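Local coordinates for acyl-CoA thioesterase (Alicyclobacillus acidocaldarius subsp. acidocaldarius, PDB 3RQB), which probably hydrolyses acyl-CoA thioesters as a hot dog-fold acyl-CoA thioesterase, at the interface of chains A and B. Residues are numbered along the deposited sequence; one frame, centred on the assembly and turned at random. Chains: chain A/B, Uncharacterized protein.

Contact 1: the interface of chains A and B. Residues chain A 63-64, 93, 111; chain B 68-70, 209-210, 243, 264.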
# COMPACT_ATOMS: atom_id res chain seq x y z
N LEU A 63 -9.05 -5.38 -8.03
CA LEU A 63 -7.66 -5.82 -7.98
C LEU A 63 -7.00 -5.24 -6.74
O LEU A 63 -6.47 -5.97 -5.90
CB LEU A 63 -6.89 -5.38 -9.22
CG LEU A 63 -7.09 -6.16 -10.52
CD1 LEU A 63 -6.37 -5.48 -11.67
CD2 LEU A 63 -6.60 -7.58 -10.37
N ALA A 64 -7.00 -3.91 -6.65
CA ALA A 64 -6.40 -3.20 -5.53
C ALA A 64 -7.16 -1.92 -5.12
O ALA A 64 -7.82 -1.27 -5.94
CB ALA A 64 -4.91 -2.89 -5.84
N HIS A 93 -8.84 2.05 -13.92
CA HIS A 93 -8.45 2.75 -12.68
C HIS A 93 -9.44 3.83 -12.23
O HIS A 93 -9.92 4.63 -13.04
CB HIS A 93 -7.03 3.36 -12.82
CG HIS A 93 -5.96 2.35 -13.08
ND1 HIS A 93 -4.93 2.10 -12.19
CD2 HIS A 93 -5.77 1.50 -14.12
CE1 HIS A 93 -4.15 1.15 -12.68
NE2 HIS A 93 -4.64 0.77 -13.85
N VAL A 111 -8.21 -0.17 -8.47
CA VAL A 111 -7.84 -0.75 -9.75
C VAL A 111 -8.76 -1.92 -10.00
O VAL A 111 -8.88 -2.81 -9.17
CB VAL A 111 -6.40 -1.29 -9.74
CG1 VAL A 111 -6.05 -1.87 -11.09
CG2 VAL A 111 -5.42 -0.19 -9.40
N ASN B 68 -0.55 4.66 -8.76
CA ASN B 68 -1.18 3.69 -9.64
C ASN B 68 -0.84 4.01 -11.09
O ASN B 68 -1.05 5.14 -11.54
CB ASN B 68 -2.69 3.72 -9.42
CG ASN B 68 -3.05 3.81 -7.95
OD1 ASN B 68 -3.64 4.80 -7.50
ND2 ASN B 68 -2.67 2.79 -7.19
N PHE B 69 -0.29 3.02 -11.81
CA PHE B 69 0.08 3.25 -13.20
C PHE B 69 -1.07 2.83 -14.12
O PHE B 69 -1.32 1.63 -14.35
CB PHE B 69 1.35 2.48 -13.56
CG PHE B 69 2.49 2.70 -12.59
CD1 PHE B 69 3.52 3.57 -12.89
CD2 PHE B 69 2.53 2.02 -11.38
CE1 PHE B 69 4.58 3.78 -12.00
CE2 PHE B 69 3.59 2.21 -10.47
CZ PHE B 69 4.61 3.09 -10.79
N ALA B 70 -1.71 3.85 -14.70
CA ALA B 70 -2.95 3.67 -15.44
C ALA B 70 -2.64 3.15 -16.82
O ALA B 70 -3.45 2.46 -17.44
CB ALA B 70 -3.69 4.97 -15.53
N VAL B 209 1.00 -2.40 -11.58
CA VAL B 209 -0.24 -1.66 -11.52
C VAL B 209 -0.22 -0.58 -10.44
O VAL B 209 -0.67 0.55 -10.65
CB VAL B 209 -1.39 -2.61 -11.24
CG1 VAL B 209 -2.68 -1.83 -10.94
CG2 VAL B 209 -1.56 -3.56 -12.40
N THR B 210 0.31 -0.94 -9.27
CA THR B 210 0.29 -0.05 -8.12
C THR B 210 1.47 -0.27 -7.17
O THR B 210 1.97 -1.39 -7.01
CB THR B 210 -1.03 -0.17 -7.35
OG1 THR B 210 -1.04 0.76 -6.26
CG2 THR B 210 -1.20 -1.57 -6.83
N TYR B 243 -1.45 -12.25 -11.43
CA TYR B 243 -0.80 -11.22 -10.62
C TYR B 243 0.08 -11.75 -9.51
O TYR B 243 -0.04 -12.90 -9.09
CB TYR B 243 -1.83 -10.25 -10.03
CG TYR B 243 -2.46 -9.38 -11.08
CD1 TYR B 243 -1.96 -8.11 -11.36
CD2 TYR B 243 -3.54 -9.84 -11.82
CE1 TYR B 243 -2.55 -7.32 -12.34
CE2 TYR B 243 -4.13 -9.07 -12.79
CZ TYR B 243 -3.64 -7.81 -13.05
OH TYR B 243 -4.27 -7.06 -14.04
N LEU B 264 1.92 -4.21 -6.39
CA LEU B 264 1.07 -5.19 -7.05
C LEU B 264 1.45 -5.23 -8.52
O LEU B 264 1.46 -4.21 -9.20
CB LEU B 264 -0.40 -4.84 -6.90
CG LEU B 264 -1.30 -5.94 -7.48
CD1 LEU B 264 -0.97 -7.27 -6.82
CD2 LEU B 264 -2.80 -5.63 -7.36
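A mainly apolar patch, formed by strands of chain A against strand and loop residues of chain B, joins A:Leu63, A:Ala64, A:His93 and A:Val111 to the partner, and as part of a two-fold symmetric interface it probably helps hold two hot dog subunits together, if the deposited dimer is the biological one. The chain A residues come from strands 61-69, 91-100 and 103-113. A:Val111 and B:Val209 meet tip to tip: CG1 of B:Val209, anti to its backbone N (chi1 170°), points at both methyls of A:Val111 and lies 3.4 Å from CG1. The imidazole of A:His93 is sandwiched between the two chains. B:Ala70 CA sits over the centre of one face, 3.8 Å from the ring centroid in a CH-pi contact, while A:Val111 CG1 lies against the opposite face toward the rim. These two neighbours, one on each face, probably limit tilting of the ring. At the ring's tip, CE1 lies 3.3 Å from the backbone O of B:Phe69. Beside the ring, the B:Asn68 amide plane is turned 44° from the imidazole, and CB rather than the amide touches ND1. The amide is engaged within chain B, where ND2 donates to B:Thr210 OG1 at 2.8 Å, nearly in the amide plane but strongly bent at the hydrogen (116°). This bond links strands 61-69 and 210-215 beside the contact and may help fix the amide's rotation. Further along, A:Ala64 CB rests 3.8 Å from B:Leu264 CD2. A:Leu63 crosses B:Tyr243 at about a right angle, with CD2 over one face of the phenol near its rim and CD1 3.5 Å from the hydroxyl oxygen OH.

Contact 2: the interface of chains A and B. Residues chain A 85-86, 95, 109; chain B 70, 104, 107.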
# COMPACT_ATOMS: atom_id res chain seq x y z
N VAL A 85 -10.88 7.04 -14.16
CA VAL A 85 -9.88 7.93 -14.69
C VAL A 85 -9.23 7.44 -16.00
O VAL A 85 -8.89 8.24 -16.88
CB VAL A 85 -8.85 8.20 -13.58
CG1 VAL A 85 -7.47 8.40 -14.15
CG2 VAL A 85 -9.31 9.37 -12.72
N ARG A 86 -9.07 6.13 -16.13
CA ARG A 86 -8.61 5.54 -17.37
C ARG A 86 -9.26 4.16 -17.54
O ARG A 86 -9.37 3.40 -16.56
CB ARG A 86 -7.08 5.44 -17.39
CG ARG A 86 -6.48 4.82 -18.64
CD ARG A 86 -6.67 5.71 -19.85
NE ARG A 86 -5.93 5.24 -21.01
CZ ARG A 86 -4.68 5.60 -21.29
NH1 ARG A 86 -4.02 6.43 -20.49
NH2 ARG A 86 -4.08 5.13 -22.37
N THR A 95 -10.46 6.96 -9.23
CA THR A 95 -10.11 7.85 -8.15
C THR A 95 -11.41 8.25 -7.50
O THR A 95 -12.35 8.67 -8.18
CB THR A 95 -9.41 9.08 -8.66
OG1 THR A 95 -8.00 8.85 -8.65
CG2 THR A 95 -9.74 10.28 -7.77
N THR A 109 -7.99 5.32 -4.32
CA THR A 109 -7.69 4.90 -5.69
C THR A 109 -7.88 3.38 -5.81
O THR A 109 -7.31 2.60 -5.05
CB THR A 109 -6.27 5.36 -6.19
OG1 THR A 109 -5.24 4.92 -5.28
CG2 THR A 109 -6.20 6.90 -6.36
N ALA B 70 -1.71 3.85 -14.70
CA ALA B 70 -2.95 3.67 -15.44
C ALA B 70 -2.64 3.15 -16.82
O ALA B 70 -3.45 2.46 -17.44
CB ALA B 70 -3.69 4.97 -15.53
N VAL B 104 -5.15 10.32 -19.06
CA VAL B 104 -4.53 10.02 -17.78
C VAL B 104 -3.59 8.84 -17.85
O VAL B 104 -3.97 7.71 -18.18
CB VAL B 104 -5.54 9.72 -16.69
CG1 VAL B 104 -4.79 9.45 -15.40
CG2 VAL B 104 -6.50 10.87 -16.52
N THR B 107 -1.71 8.04 -11.63
CA THR B 107 -2.31 8.73 -10.47
C THR B 107 -1.65 8.32 -9.16
O THR B 107 -1.08 7.23 -9.04
CB THR B 107 -3.84 8.51 -10.33
OG1 THR B 107 -4.12 7.23 -9.73
CG2 THR B 107 -4.53 8.64 -11.68
O HOH W 1 -7.95 9.15 -19.52
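The backbones meet where A:Val85, helix-like in conformation and so a local kink near the end of strand 77-87, and the extended A:Arg86 lie against B:Val104 at the start of strand 103-113. From A:Arg86 the side chain runs alongside B:Val104 and reaches its backbone carbonyl. CG is anti to the backbone N (chi1 179°), and a bend at chi2 (68°) helps bring the guanidinium round to the carbonyl. NH1 donates to B:Val104 O at 2.6 Å, with the acceptor almost in the guanidinium plane. On the acceptor side the donor stands well above the carbonyl plane, away from the lone-pair directions, and the bond is bent at the hydrogen. The acceptor is a main-chain oxygen, so this bond does not itself depend on the identity of the B:Val104 side chain, and the positive charge expected on the arginine would probably polarise that carbonyl. Nearer the backbone, the aliphatic part of the arginine provides a separate apolar contact: CB lies 3.9 Å from CB of B:Ala70. A water forms a second polar link between the same two segments, lying 2.9 Å from A:Val85 O and 3.1 Å from B:Val104 N, with a nearly straight geometry at the B:Val104 amide hydrogen. The side chains of A:Val85 and B:Val104 cross at about a right angle. The modelled separation of their CG1 methyls is too short to be reliable, so the detail of this methyl contact is doubtful. CG1 of A:Val85 also touches B:Thr107 CG2 at 3.9 Å. Past this point, A:Thr109 and B:Thr107 slide by in opposite directions, with A:Thr109 CG2 4.0 Å from B:Thr107 OG1. The site lies toward the outer end of the dimer interface, where strands 77-87, 91-100 and 103-113 of chain A face strand 103-113 and the residue just after strand 61-69 of chain B.

The C-alpha centres of contact 1 and contact 2 lie about 9 Å apart, and B:Ala70, the residue just after strand 61-69, belongs to both and bridges the two patches. Strands 91-100 and 103-113 of chain A also run through both, while strand 103-113 of chain B enters at contact 2. Together the two contacts form a continuous surface, repeated by the two-fold axis with the chains exchanged, which would help fix the relative position of the subunits if the deposited dimer is the biological one.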